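Local coordinates for PrgZ (Enterococcus faecalis, PDB 4FAJ), which binds peptide pheromone as a membrane-anchored extracellular receptor of the bacterial solute-binding protein 5 family, probably serving peptide transport, at residues K369-N374 and W469-A474; T199-D204 and D475-L480; T313-N318 and G359-V364; E384-F389 and E513-E518; L86-M91 and I551-D556. All coordinates share one frame; numbering follows the deposited sequence.

Interaction 1 (K369-N374 and W469-A474); sequences KEMAFN and WQADYA. With ZN (zinc ion), chain H.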
# COMPACT_ATOMS: atom_id res chain seq x y z
N LYS A 369 -10.57 10.69 -1.17
CA LYS A 369 -11.89 10.90 -0.57
C LYS A 369 -12.43 9.61 0.05
O LYS A 369 -11.99 8.51 -0.31
CB LYS A 369 -12.88 11.41 -1.63
CG LYS A 369 -12.56 12.78 -2.14
CD LYS A 369 -13.20 13.09 -3.50
CE LYS A 369 -14.44 13.93 -3.41
NZ LYS A 369 -14.77 14.47 -4.79
N GLU A 370 -13.38 9.79 0.97
CA GLU A 370 -14.12 8.69 1.62
C GLU A 370 -13.26 7.80 2.51
O GLU A 370 -13.64 6.67 2.78
CB GLU A 370 -14.86 7.80 0.60
CG GLU A 370 -15.52 8.50 -0.56
CD GLU A 370 -16.51 9.54 -0.14
OE1 GLU A 370 -17.11 9.41 0.96
OE2 GLU A 370 -16.69 10.50 -0.92
N MET A 371 -12.11 8.30 2.94
CA MET A 371 -11.20 7.51 3.75
C MET A 371 -11.29 7.94 5.20
O MET A 371 -11.55 7.12 6.08
CB MET A 371 -9.76 7.70 3.24
CG MET A 371 -8.68 6.97 4.02
SD MET A 371 -7.03 7.63 3.63
CE MET A 371 -6.93 9.04 4.74
N ALA A 372 -11.06 9.23 5.45
CA ALA A 372 -10.93 9.75 6.81
C ALA A 372 -11.92 10.89 7.04
O ALA A 372 -11.98 11.83 6.24
CB ALA A 372 -9.53 10.23 7.04
N PHE A 373 -12.66 10.80 8.13
CA PHE A 373 -13.66 11.81 8.49
C PHE A 373 -13.37 12.39 9.88
O PHE A 373 -12.94 11.69 10.79
CB PHE A 373 -15.07 11.20 8.47
CG PHE A 373 -15.47 10.65 7.13
CD1 PHE A 373 -16.10 11.45 6.19
CD2 PHE A 373 -15.20 9.32 6.80
CE1 PHE A 373 -16.46 10.95 4.94
CE2 PHE A 373 -15.56 8.81 5.56
CZ PHE A 373 -16.19 9.63 4.63
N ASN A 374 -13.60 13.69 10.01
CA ASN A 374 -13.33 14.40 11.25
C ASN A 374 -14.27 13.88 12.35
O ASN A 374 -15.48 13.81 12.14
CB ASN A 374 -13.57 15.90 11.03
CG ASN A 374 -13.03 16.78 12.14
OD1 ASN A 374 -13.05 16.42 13.32
ND2 ASN A 374 -12.54 17.95 11.76
N TRP A 469 -0.06 4.98 -3.51
CA TRP A 469 -0.11 4.53 -2.12
C TRP A 469 -1.56 4.20 -1.82
O TRP A 469 -2.46 4.98 -2.18
CB TRP A 469 0.36 5.65 -1.19
CG TRP A 469 0.45 5.24 0.27
CD1 TRP A 469 -0.43 5.54 1.27
CD2 TRP A 469 1.49 4.48 0.87
NE1 TRP A 469 -0.01 5.00 2.46
CE2 TRP A 469 1.18 4.34 2.25
CE3 TRP A 469 2.65 3.88 0.38
CZ2 TRP A 469 1.99 3.63 3.13
CZ3 TRP A 469 3.47 3.18 1.26
CH2 TRP A 469 3.13 3.06 2.62
N GLN A 470 -1.79 3.05 -1.18
CA GLN A 470 -3.08 2.78 -0.55
C GLN A 470 -2.92 2.91 0.96
O GLN A 470 -2.00 2.33 1.53
CB GLN A 470 -3.62 1.39 -0.88
CG GLN A 470 -4.81 1.00 0.02
CD GLN A 470 -5.84 0.14 -0.66
OE1 GLN A 470 -6.25 0.44 -1.78
NE2 GLN A 470 -6.31 -0.91 0.04
N ALA A 471 -3.83 3.65 1.59
CA ALA A 471 -3.78 3.85 3.03
C ALA A 471 -3.73 2.49 3.72
O ALA A 471 -4.40 1.57 3.29
CB ALA A 471 -5.01 4.60 3.52
N ASP A 472 -2.91 2.40 4.76
CA ASP A 472 -2.83 1.21 5.59
C ASP A 472 -3.86 1.29 6.71
O ASP A 472 -4.30 0.27 7.22
CB ASP A 472 -1.42 1.06 6.19
CG ASP A 472 -0.35 0.76 5.16
OD1 ASP A 472 -0.62 -0.00 4.20
OD2 ASP A 472 0.77 1.31 5.32
N TYR A 473 -4.23 2.52 7.10
CA TYR A 473 -5.27 2.76 8.12
C TYR A 473 -5.99 4.10 7.83
O TYR A 473 -5.48 4.93 7.08
CB TYR A 473 -4.67 2.75 9.54
CG TYR A 473 -3.44 3.63 9.73
CD1 TYR A 473 -2.18 3.21 9.30
CD2 TYR A 473 -3.55 4.88 10.33
CE1 TYR A 473 -1.07 4.02 9.46
CE2 TYR A 473 -2.43 5.69 10.51
CZ TYR A 473 -1.20 5.26 10.08
OH TYR A 473 -0.10 6.09 10.24
N ALA A 474 -7.18 4.29 8.41
CA ALA A 474 -8.06 5.43 8.04
C ALA A 474 -7.69 6.75 8.73
O ALA A 474 -8.48 7.30 9.50
CB ALA A 474 -9.54 5.10 8.33
ZN ZN H . -18.05 11.80 0.15
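Beside the contact of Met-371 with Ala-471, the flat groups find partners of several kinds. The Phe-373 ring has the carboxylate of Glu-370 at its edge, with OE1 in the ring plane, 3.8 Å from CZ of Phe-373. The aromatic rings of 469-474 meet rings outside the two segments: Tyr-473 stacks on Tyr-201, and Trp-469 meets Phe-479 edge-to-face. Segment 469-474 belongs to the peptide-binding site of this family 5 solute-binding protein: Trp-469, at the end of strand 464-470, pairs in an antiparallel ladder with the bound peptide, and Asp-472 OD1 is hydrogen-bonded to the peptide backbone. No hydrogen bond joins the loop 369-374 to this segment; the two meet through van der Waals contacts. Met-371 carries the junction. With CG anti to the backbone N (chi1 178°) and chi2 also near trans, the chain runs straight across the gap, and SD lies 3.6 Å from CB of Ala-471. The bend at chi3 (84°) then turns CE off the line of approach; the same side chain also packs on Phe-479 and on Ala-317 of strand 311-324. On the far side of the loop, Glu-370 points the other way and holds a zinc ion unevenly through its carboxylate, OE2 at 2.2 Å from the zinc and OE1 at 2.7 Å. Its backbone N is in turn hydrogen-bonded to Asp-380. The closing touches are made against Ala-474, whose CB sits 3.6 Å from the carbonyl O of Met-371, while its own O lies 4.0 Å from CB of Ala-372.

Interaction 2 (T199-D204 and D475-L480); sequences TPYFTD and DPISFL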
# COMPACT_ATOMS: atom_id res chain seq x y z
N THR A 199 -2.09 7.65 20.89
CA THR A 199 -2.14 7.46 19.46
C THR A 199 -3.42 6.69 19.13
O THR A 199 -3.46 5.46 19.22
CB THR A 199 -0.88 6.69 18.96
OG1 THR A 199 0.32 7.30 19.48
CG2 THR A 199 -0.85 6.67 17.46
N PRO A 200 -4.48 7.42 18.73
CA PRO A 200 -5.81 6.83 18.50
C PRO A 200 -5.86 5.68 17.51
O PRO A 200 -6.70 4.79 17.68
CB PRO A 200 -6.64 8.01 17.98
CG PRO A 200 -5.98 9.19 18.51
CD PRO A 200 -4.52 8.89 18.56
N TYR A 201 -5.00 5.70 16.50
CA TYR A 201 -4.96 4.66 15.48
C TYR A 201 -3.97 3.51 15.77
O TYR A 201 -3.74 2.65 14.90
CB TYR A 201 -4.66 5.27 14.09
CG TYR A 201 -3.42 6.14 14.05
CD1 TYR A 201 -3.51 7.53 14.18
CD2 TYR A 201 -2.16 5.57 13.93
CE1 TYR A 201 -2.38 8.32 14.16
CE2 TYR A 201 -1.03 6.35 13.92
CZ TYR A 201 -1.14 7.72 14.04
OH TYR A 201 -0.01 8.48 14.02
N PHE A 202 -3.42 3.43 16.98
CA PHE A 202 -2.39 2.42 17.26
C PHE A 202 -2.91 0.98 17.12
O PHE A 202 -2.22 0.13 16.58
CB PHE A 202 -1.71 2.62 18.62
CG PHE A 202 -0.52 1.71 18.81
CD1 PHE A 202 -0.57 0.67 19.73
CD2 PHE A 202 0.62 1.86 18.03
CE1 PHE A 202 0.52 -0.19 19.90
CE2 PHE A 202 1.70 0.99 18.18
CZ PHE A 202 1.65 -0.04 19.12
N THR A 203 -4.13 0.71 17.59
CA THR A 203 -4.72 -0.62 17.38
C THR A 203 -4.84 -0.93 15.88
O THR A 203 -4.63 -2.06 15.46
CB THR A 203 -6.06 -0.73 18.10
OG1 THR A 203 -5.87 -0.36 19.48
CG2 THR A 203 -6.61 -2.13 18.02
N ASP A 204 -5.12 0.09 15.06
CA ASP A 204 -5.13 -0.09 13.61
C ASP A 204 -3.77 -0.53 13.08
O ASP A 204 -3.70 -1.41 12.22
CB ASP A 204 -5.60 1.17 12.88
CG ASP A 204 -6.96 1.65 13.35
OD1 ASP A 204 -7.99 1.06 12.97
OD2 ASP A 204 -7.01 2.60 14.14
N ASP A 475 -6.49 7.25 8.46
CA ASP A 475 -6.07 8.54 8.97
C ASP A 475 -5.20 9.19 7.89
O ASP A 475 -4.41 8.49 7.23
CB ASP A 475 -5.31 8.40 10.30
CG ASP A 475 -5.03 9.73 10.96
OD1 ASP A 475 -4.11 10.43 10.51
OD2 ASP A 475 -5.75 10.09 11.93
N PRO A 476 -5.35 10.51 7.70
CA PRO A 476 -4.56 11.19 6.67
C PRO A 476 -3.04 10.96 6.79
O PRO A 476 -2.33 10.97 5.77
CB PRO A 476 -4.89 12.67 6.86
CG PRO A 476 -6.12 12.72 7.63
CD PRO A 476 -6.31 11.41 8.35
N ILE A 477 -2.56 10.71 8.01
CA ILE A 477 -1.12 10.53 8.23
C ILE A 477 -0.56 9.28 7.52
O ILE A 477 0.63 9.24 7.22
CB ILE A 477 -0.76 10.51 9.75
CG1 ILE A 477 0.73 10.74 10.02
CG2 ILE A 477 -1.15 9.18 10.38
CD1 ILE A 477 1.36 11.96 9.37
N SER A 478 -1.38 8.28 7.20
CA SER A 478 -0.88 7.12 6.43
C SER A 478 -0.27 7.61 5.10
O SER A 478 0.81 7.15 4.71
CB SER A 478 -1.97 6.07 6.20
OG SER A 478 -1.46 4.97 5.45
N PHE A 479 -0.93 8.58 4.45
CA PHE A 479 -0.37 9.20 3.25
C PHE A 479 0.72 10.23 3.51
O PHE A 479 1.78 10.19 2.87
CB PHE A 479 -1.48 9.89 2.46
CG PHE A 479 -2.27 8.96 1.59
CD1 PHE A 479 -3.29 8.22 2.12
CD2 PHE A 479 -1.96 8.83 0.24
CE1 PHE A 479 -4.02 7.35 1.34
CE2 PHE A 479 -2.71 7.95 -0.57
CZ PHE A 479 -3.71 7.22 -0.01
N LEU A 480 0.45 11.16 4.42
CA LEU A 480 1.29 12.35 4.58
C LEU A 480 2.68 12.02 5.16
O LEU A 480 3.67 12.68 4.81
CB LEU A 480 0.55 13.44 5.38
CG LEU A 480 -0.79 13.92 4.79
CD1 LEU A 480 -1.56 14.87 5.74
CD2 LEU A 480 -0.60 14.60 3.41
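Tyr-201 reaches from the N-cap of helix 202-205 to Asp-475 and Ile-477. From its CB, which points at the other segment, CG stands between the backbone N and the carbonyl carbon (chi1 53°), and this less common setting swings the ring across the gap. CD1 comes first: it lies 4.1 Å from OD2 of Asp-475, the ring and carboxylate planes being 45° apart. Further along, CE1 and CZ meet CG2 of Ile-477 obliquely, with CZ at 3.9 Å from that methyl. At the tip, OH is also 3.9 Å from CG2 of Ile-477, and its polar partner is a glycerol, probably from the crystallisation liquor. One ring face is taken by CG2 of Thr-199, 3.5 Å above the plane toward the rim. Across the gap, Asp-475 OD1 accepts from Ile-477 N at 3.0 Å through its anti lone pair, an almost straight capping bond (169°) that links the two residues touched by the ring. The same oxygen forms a salt bridge with Arg-510, which would favour a charged carboxylate. In the fold, the contact joins the turn entering helix 202-205 to the chain leading into helix 477-480, and Arg-510 of helix 510-524 packs against both Tyr-201 and Ile-477.

Interaction 3 (T313-N318 and G359-V364); sequences TTLMAN and GSVASV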
# COMPACT_ATOMS: atom_id res chain seq x y z
N THR A 313 -17.85 -2.12 -9.05
CA THR A 313 -16.72 -1.22 -8.84
C THR A 313 -16.75 -0.72 -7.41
O THR A 313 -17.82 -0.41 -6.88
CB THR A 313 -16.71 -0.04 -9.82
OG1 THR A 313 -15.54 0.77 -9.58
CG2 THR A 313 -17.94 0.82 -9.67
N THR A 314 -15.57 -0.63 -6.80
CA THR A 314 -15.43 -0.30 -5.39
C THR A 314 -14.30 0.71 -5.26
O THR A 314 -13.19 0.46 -5.72
CB THR A 314 -15.08 -1.55 -4.56
OG1 THR A 314 -15.98 -2.62 -4.88
CG2 THR A 314 -15.18 -1.24 -3.03
N LEU A 315 -14.59 1.87 -4.66
CA LEU A 315 -13.62 2.96 -4.55
C LEU A 315 -12.64 2.66 -3.43
O LEU A 315 -13.05 2.29 -2.34
CB LEU A 315 -14.33 4.30 -4.27
CG LEU A 315 -13.45 5.55 -4.29
CD1 LEU A 315 -12.91 5.80 -5.70
CD2 LEU A 315 -14.24 6.77 -3.79
N MET A 316 -11.35 2.81 -3.73
CA MET A 316 -10.28 2.50 -2.78
C MET A 316 -9.64 3.77 -2.21
O MET A 316 -9.65 4.81 -2.86
CB MET A 316 -9.20 1.69 -3.47
CG MET A 316 -9.66 0.38 -4.08
SD MET A 316 -9.90 -0.89 -2.82
CE MET A 316 -11.67 -1.03 -2.85
N ALA A 317 -9.06 3.65 -1.01
CA ALA A 317 -8.30 4.75 -0.38
C ALA A 317 -6.87 4.75 -0.93
O ALA A 317 -5.89 4.51 -0.21
CB ALA A 317 -8.30 4.61 1.16
N ASN A 318 -6.76 5.05 -2.22
CA ASN A 318 -5.56 4.75 -3.00
C ASN A 318 -5.39 5.86 -4.03
O ASN A 318 -6.23 6.03 -4.90
CB ASN A 318 -5.76 3.35 -3.61
CG ASN A 318 -4.63 2.87 -4.53
OD1 ASN A 318 -4.81 1.84 -5.21
ND2 ASN A 318 -3.46 3.54 -4.53
N GLY A 359 -15.11 3.70 -12.37
CA GLY A 359 -15.39 4.12 -11.01
C GLY A 359 -14.22 4.77 -10.31
O GLY A 359 -14.35 5.22 -9.18
N SER A 360 -13.07 4.86 -10.98
CA SER A 360 -11.97 5.67 -10.47
C SER A 360 -12.39 7.14 -10.56
O SER A 360 -13.28 7.47 -11.36
CB SER A 360 -10.70 5.45 -11.28
OG SER A 360 -10.25 4.10 -11.18
N VAL A 361 -11.78 8.00 -9.75
CA VAL A 361 -12.14 9.43 -9.78
C VAL A 361 -10.89 10.32 -9.72
O VAL A 361 -9.86 9.93 -9.20
CB VAL A 361 -13.11 9.79 -8.64
CG1 VAL A 361 -14.40 8.96 -8.74
CG2 VAL A 361 -12.45 9.60 -7.29
N ALA A 362 -11.01 11.52 -10.28
CA ALA A 362 -9.94 12.51 -10.23
C ALA A 362 -9.51 12.78 -8.79
O ALA A 362 -10.37 12.84 -7.88
CB ALA A 362 -10.38 13.82 -10.89
N SER A 363 -8.21 12.94 -8.58
CA SER A 363 -7.67 13.34 -7.28
C SER A 363 -8.02 14.80 -7.02
O SER A 363 -7.99 15.62 -7.95
CB SER A 363 -6.14 13.20 -7.24
OG SER A 363 -5.70 11.85 -7.24
N VAL A 364 -8.36 15.13 -5.78
CA VAL A 364 -8.53 16.52 -5.34
C VAL A 364 -7.37 16.98 -4.47
O VAL A 364 -7.26 18.15 -4.13
CB VAL A 364 -9.84 16.72 -4.55
CG1 VAL A 364 -11.06 16.50 -5.46
CG2 VAL A 364 -9.88 15.82 -3.31
O HOH W 1 -15.53 2.72 -7.54
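Leu-315 and Val-361 cross at about a right angle, their branches meeting only through CD1 of Leu-315 and CG2 of Val-361, 4.1 Å apart. They belong to a mixed sheet in which strands 311-324 and 361-362 both pair antiparallel with strand 528-539, and no hydrogen bond joins the two segments directly. With CG of Leu-315 anti to the backbone N (chi1 -174°), the end of the chain comes nearer to the other segment than its CB direction suggests, and CD1 also settles 3.8 Å from O of Gly-359. Gln-532 of strand 528-539 packs against both Leu-315 and Val-361, and Glu-370, a zinc-binding residue, touches Leu-315 as well. At the upstream end Thr-313 aims its CB at the other segment. Its OG1 closes on backbone, 3.6 Å from CA of Gly-359, where the absence of a side chain permits the approach. The hydroxyl has its main partner in Asn-358 O, a hydrogen bond that ties the loop to the strand. A water completes the join, donating to OG1 of Thr-313 at 2.8 Å and, more loosely, to O of Gly-359 at 3.2 Å.

Interaction 4 (E384-F389 and E513-E518); sequences EKLVEF and ELKKAE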
# COMPACT_ATOMS: atom_id res chain seq x y z
N GLU A 384 -11.38 19.70 -0.25
CA GLU A 384 -10.96 20.87 -1.01
C GLU A 384 -10.38 20.43 -2.34
O GLU A 384 -9.64 19.44 -2.41
CB GLU A 384 -9.89 21.65 -0.24
CG GLU A 384 -10.40 22.41 0.95
CD GLU A 384 -9.31 23.20 1.64
OE1 GLU A 384 -8.63 24.00 0.97
OE2 GLU A 384 -9.14 23.04 2.87
N LYS A 385 -10.71 21.16 -3.41
CA LYS A 385 -10.17 20.87 -4.72
C LYS A 385 -8.81 21.59 -4.85
O LYS A 385 -8.74 22.73 -5.33
CB LYS A 385 -11.15 21.32 -5.81
CG LYS A 385 -10.89 20.69 -7.16
CD LYS A 385 -11.89 21.20 -8.18
CE LYS A 385 -12.07 20.23 -9.33
NZ LYS A 385 -13.23 20.65 -10.19
N LEU A 386 -7.75 20.91 -4.43
CA LEU A 386 -6.42 21.51 -4.30
C LEU A 386 -5.56 21.42 -5.57
O LEU A 386 -4.56 22.12 -5.69
CB LEU A 386 -5.67 20.89 -3.12
CG LEU A 386 -6.25 21.12 -1.72
CD1 LEU A 386 -5.44 20.32 -0.70
CD2 LEU A 386 -6.27 22.61 -1.33
N VAL A 387 -5.93 20.52 -6.48
CA VAL A 387 -5.29 20.41 -7.78
C VAL A 387 -6.37 20.37 -8.85
O VAL A 387 -7.45 19.82 -8.61
CB VAL A 387 -4.38 19.16 -7.90
CG1 VAL A 387 -3.20 19.27 -6.93
CG2 VAL A 387 -5.15 17.87 -7.65
N GLU A 388 -6.08 20.96 -10.00
CA GLU A 388 -7.01 20.93 -11.13
C GLU A 388 -6.32 21.32 -12.42
O GLU A 388 -5.54 22.29 -12.44
CB GLU A 388 -8.18 21.89 -10.89
CG GLU A 388 -9.32 21.72 -11.91
CD GLU A 388 -10.52 22.60 -11.60
OE1 GLU A 388 -10.32 23.78 -11.24
OE2 GLU A 388 -11.67 22.10 -11.70
N PHE A 389 -6.62 20.57 -13.48
CA PHE A 389 -6.22 20.88 -14.85
C PHE A 389 -6.43 22.35 -15.20
O PHE A 389 -7.52 22.89 -15.03
CB PHE A 389 -7.02 20.00 -15.81
CG PHE A 389 -6.64 20.16 -17.26
CD1 PHE A 389 -5.33 20.03 -17.68
CD2 PHE A 389 -7.62 20.39 -18.23
CE1 PHE A 389 -4.99 20.16 -19.03
CE2 PHE A 389 -7.29 20.51 -19.57
CZ PHE A 389 -5.98 20.40 -19.97
N GLU A 513 -3.95 21.01 11.17
CA GLU A 513 -2.52 21.10 10.92
C GLU A 513 -2.07 20.15 9.83
O GLU A 513 -1.24 20.51 9.00
CB GLU A 513 -1.71 20.89 12.21
CG GLU A 513 -1.97 21.95 13.26
CD GLU A 513 -1.63 23.35 12.79
OE1 GLU A 513 -0.42 23.63 12.63
OE2 GLU A 513 -2.56 24.16 12.60
N LEU A 514 -2.63 18.94 9.82
CA LEU A 514 -2.36 17.99 8.74
C LEU A 514 -2.86 18.50 7.40
O LEU A 514 -2.23 18.27 6.38
CB LEU A 514 -2.97 16.62 9.03
CG LEU A 514 -2.40 15.84 10.22
CD1 LEU A 514 -3.05 14.44 10.29
CD2 LEU A 514 -0.88 15.73 10.15
N LYS A 515 -3.99 19.22 7.39
CA LYS A 515 -4.47 19.81 6.14
C LYS A 515 -3.53 20.91 5.66
O LYS A 515 -3.31 21.07 4.45
CB LYS A 515 -5.91 20.33 6.28
CG LYS A 515 -6.61 20.60 4.94
CD LYS A 515 -6.82 19.30 4.17
CE LYS A 515 -7.62 19.45 2.92
NZ LYS A 515 -7.63 18.16 2.17
N LYS A 516 -2.97 21.66 6.60
CA LYS A 516 -1.96 22.66 6.25
C LYS A 516 -0.76 21.99 5.61
O LYS A 516 -0.19 22.51 4.65
CB LYS A 516 -1.51 23.46 7.47
CG LYS A 516 -2.49 24.51 7.95
CD LYS A 516 -1.98 25.16 9.26
CE LYS A 516 -2.97 26.18 9.80
NZ LYS A 516 -2.59 26.66 11.18
N ALA A 517 -0.35 20.85 6.16
CA ALA A 517 0.79 20.11 5.62
C ALA A 517 0.49 19.68 4.18
O ALA A 517 1.30 19.89 3.30
CB ALA A 517 1.14 18.91 6.48
N GLU A 518 -0.69 19.11 3.94
CA GLU A 518 -1.06 18.71 2.57
C GLU A 518 -0.96 19.91 1.62
O GLU A 518 -0.37 19.79 0.53
CB GLU A 518 -2.47 18.11 2.53
CG GLU A 518 -2.83 17.48 1.20
CD GLU A 518 -4.26 16.98 1.12
OE1 GLU A 518 -5.09 17.39 1.95
OE2 GLU A 518 -4.56 16.19 0.19
O HOH W 2 -8.80 17.94 -0.44
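Lys-515 is folded toward Glu-384 and Leu-386 by its first two torsions: CG is anti to the backbone N (chi1 -164°), the chain then bends at chi2 (65°), and it runs straight from there to NZ. Glu-384, extended beyond CG, slides past it in the opposite direction. Their charged atoms therefore miss each other: OE2 of Glu-384 rests 3.9 Å from CE of Lys-515 but 5.2 Å from NZ of Lys-515. The salt-bridge partner of Glu-384 OE2 is Lys-519 NZ, one turn further along the helix. The ammonium group of Lys-515 is occupied by other acceptors. NZ of Lys-515 gives to OE1 of Glu-518 at 2.7 Å, meeting it on the syn side and 22° out of the carboxylate plane, in an i to i+3 salt bridge; it is also bonded to O of Phe-381, whose ring it approaches in a cation-pi contact. A water links it back to the loop, accepting from NZ of Lys-515 at 2.9 Å and donating to O of Glu-384 at 2.6 Å. CD1 of Leu-386 lies against this ion pair, 4.0 Å from OE1 of Glu-518. Glu-518 OE2 is bound by Val-367 N. The contact thus lays the loop leading to helix 391-402 along one flank of helix 510-524, whose other flanks pack on helix 497-502 and, through Leu-514 and Glu-518, on Leu-480 of helix 477-480.

Interaction 5 (L86-M91 and I551-D556); sequences LLANVM and IGAKYD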
# COMPACT_ATOMS: atom_id res chain seq x y z
N LEU A 86 -1.46 -11.57 0.05
CA LEU A 86 -1.08 -12.96 0.30
C LEU A 86 -0.79 -13.16 1.79
O LEU A 86 -1.30 -14.10 2.41
CB LEU A 86 0.14 -13.37 -0.51
CG LEU A 86 0.69 -14.76 -0.19
CD1 LEU A 86 -0.36 -15.84 -0.44
CD2 LEU A 86 1.95 -14.99 -1.04
N LEU A 87 0.02 -12.28 2.36
CA LEU A 87 0.39 -12.39 3.78
C LEU A 87 -0.83 -12.24 4.70
O LEU A 87 -0.91 -12.92 5.73
CB LEU A 87 1.51 -11.39 4.15
CG LEU A 87 2.93 -11.72 3.70
CD1 LEU A 87 3.92 -10.61 4.14
CD2 LEU A 87 3.41 -13.07 4.19
N ALA A 88 -1.79 -11.38 4.33
CA ALA A 88 -3.02 -11.24 5.12
C ALA A 88 -3.84 -12.54 5.15
O ALA A 88 -4.65 -12.75 6.04
CB ALA A 88 -3.87 -10.07 4.60
N ASN A 89 -3.58 -13.43 4.19
CA ASN A 89 -4.31 -14.70 4.05
C ASN A 89 -3.54 -15.98 4.45
O ASN A 89 -4.17 -16.97 4.86
CB ASN A 89 -4.86 -14.79 2.64
CG ASN A 89 -6.02 -13.86 2.41
OD1 ASN A 89 -7.14 -14.14 2.84
ND2 ASN A 89 -5.77 -12.74 1.73
N VAL A 90 -2.21 -15.96 4.36
CA VAL A 90 -1.40 -17.07 4.87
C VAL A 90 -0.82 -16.81 6.26
O VAL A 90 -0.36 -17.74 6.92
CB VAL A 90 -0.31 -17.58 3.85
CG1 VAL A 90 -0.98 -18.04 2.55
CG2 VAL A 90 0.76 -16.51 3.60
N MET A 91 -0.87 -15.56 6.72
CA MET A 91 -0.46 -15.20 8.07
C MET A 91 -1.59 -14.45 8.79
O MET A 91 -2.67 -14.23 8.22
CB MET A 91 0.82 -14.34 8.04
CG MET A 91 2.03 -15.08 7.51
SD MET A 91 3.57 -14.24 7.84
CE MET A 91 3.85 -14.64 9.58
N ILE A 551 -9.01 0.08 2.67
CA ILE A 551 -7.72 0.35 3.31
C ILE A 551 -7.02 -0.97 3.69
O ILE A 551 -7.67 -1.99 3.91
CB ILE A 551 -7.85 1.23 4.59
CG1 ILE A 551 -8.60 0.48 5.71
CG2 ILE A 551 -8.55 2.54 4.30
CD1 ILE A 551 -8.69 1.28 7.02
N GLY A 552 -5.70 -0.93 3.77
CA GLY A 552 -4.90 -2.09 4.17
C GLY A 552 -4.91 -3.18 3.12
O GLY A 552 -5.10 -2.91 1.93
N ALA A 553 -4.72 -4.42 3.56
CA ALA A 553 -4.69 -5.56 2.64
C ALA A 553 -6.09 -5.70 2.02
O ALA A 553 -7.06 -5.78 2.74
CB ALA A 553 -4.30 -6.82 3.39
N LYS A 554 -6.16 -5.72 0.69
CA LYS A 554 -7.43 -5.55 -0.02
C LYS A 554 -8.44 -6.69 0.18
O LYS A 554 -9.65 -6.43 0.26
CB LYS A 554 -7.19 -5.35 -1.51
CG LYS A 554 -8.45 -4.96 -2.30
CD LYS A 554 -8.15 -4.74 -3.78
CE LYS A 554 -7.40 -3.45 -4.05
NZ LYS A 554 -7.56 -3.02 -5.49
N TYR A 555 -7.97 -7.94 0.20
CA TYR A 555 -8.89 -9.08 0.27
C TYR A 555 -8.62 -9.98 1.46
O TYR A 555 -7.46 -10.26 1.78
CB TYR A 555 -8.83 -9.92 -1.02
CG TYR A 555 -9.35 -9.19 -2.24
CD1 TYR A 555 -10.71 -8.95 -2.39
CD2 TYR A 555 -8.49 -8.74 -3.24
CE1 TYR A 555 -11.21 -8.28 -3.50
CE2 TYR A 555 -8.98 -8.07 -4.37
CZ TYR A 555 -10.35 -7.84 -4.48
OH TYR A 555 -10.88 -7.19 -5.57
N ASP A 556 -9.69 -10.41 2.12
CA ASP A 556 -9.64 -11.43 3.16
C ASP A 556 -10.54 -12.59 2.73
O ASP A 556 -11.77 -12.46 2.66
CB ASP A 556 -10.09 -10.87 4.50
CG ASP A 556 -9.91 -11.86 5.65
OD1 ASP A 556 -9.50 -13.01 5.40
OD2 ASP A 556 -10.15 -11.47 6.82
O HOH W 3 -7.38 -14.85 5.79
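The last turn of helix 81-90 meets strand 555-556, one arm of a two-stranded antiparallel pair with 547-548, and the Asn-89 amide makes the joint by bonding to the backbone at both Tyr-555 O and Tyr-557 N. ND2 of Asn-89 donates to O of Tyr-555 at 3.0 Å with an N-H...O angle of 153°, the donor standing 41° above the carbonyl plane, while OD1 accepts from Tyr-557 N. Carbonyl and N-H two residues apart are thereby both served by one side chain. A second bond from ND2, to Thr-85 O within the helix, fixes the rotation of the amide. Asp-556 comes obliquely to it, its carboxylate turned 64° from the amide plane. OD1 of Asp-556 also accepts from Lys-558 N, and OD2 forms a salt bridge with Arg-96. A water lies 3.0 Å from OD1 of Asn-89 and 2.8 Å from OD1 of Asp-556 and can donate to either, although nearby acceptors outnumber its protons. Separately, Ala-88 CB and Ala-553 CB touch at a tight 3.5 Å. Helix 81-90 packs on segment 551-556 through Ala-88 and Asn-89, and on Ile-255 of strand 252-257 through Leu-86 and Val-90.

How the interactions relate
The peptide-pairing strand end of interaction 1 is bonded to interaction 3 (Ala-471 N to Ala-317 O, 2.9 Å) and to interaction 5 (Ala-471 O to Gly-552 N, 2.9 Å). Asn-318 of interaction 3 also binds a peptide side chain, so residues of both segments 469-474 and 313-318 reach the bound peptide. Interaction 2 lies about 9 Å from interaction 1, centre to centre, joined by Asp-472 N and Ser-478 OG at 3.0 Å. Interaction 4 is more peripheral, linked to interaction 3 through Val-364 O and Leu-386 N (2.8 Å) and to interaction 2 by leucine packing. Interactions 4 and 5 are furthest apart, their centres about 30 Å from each other.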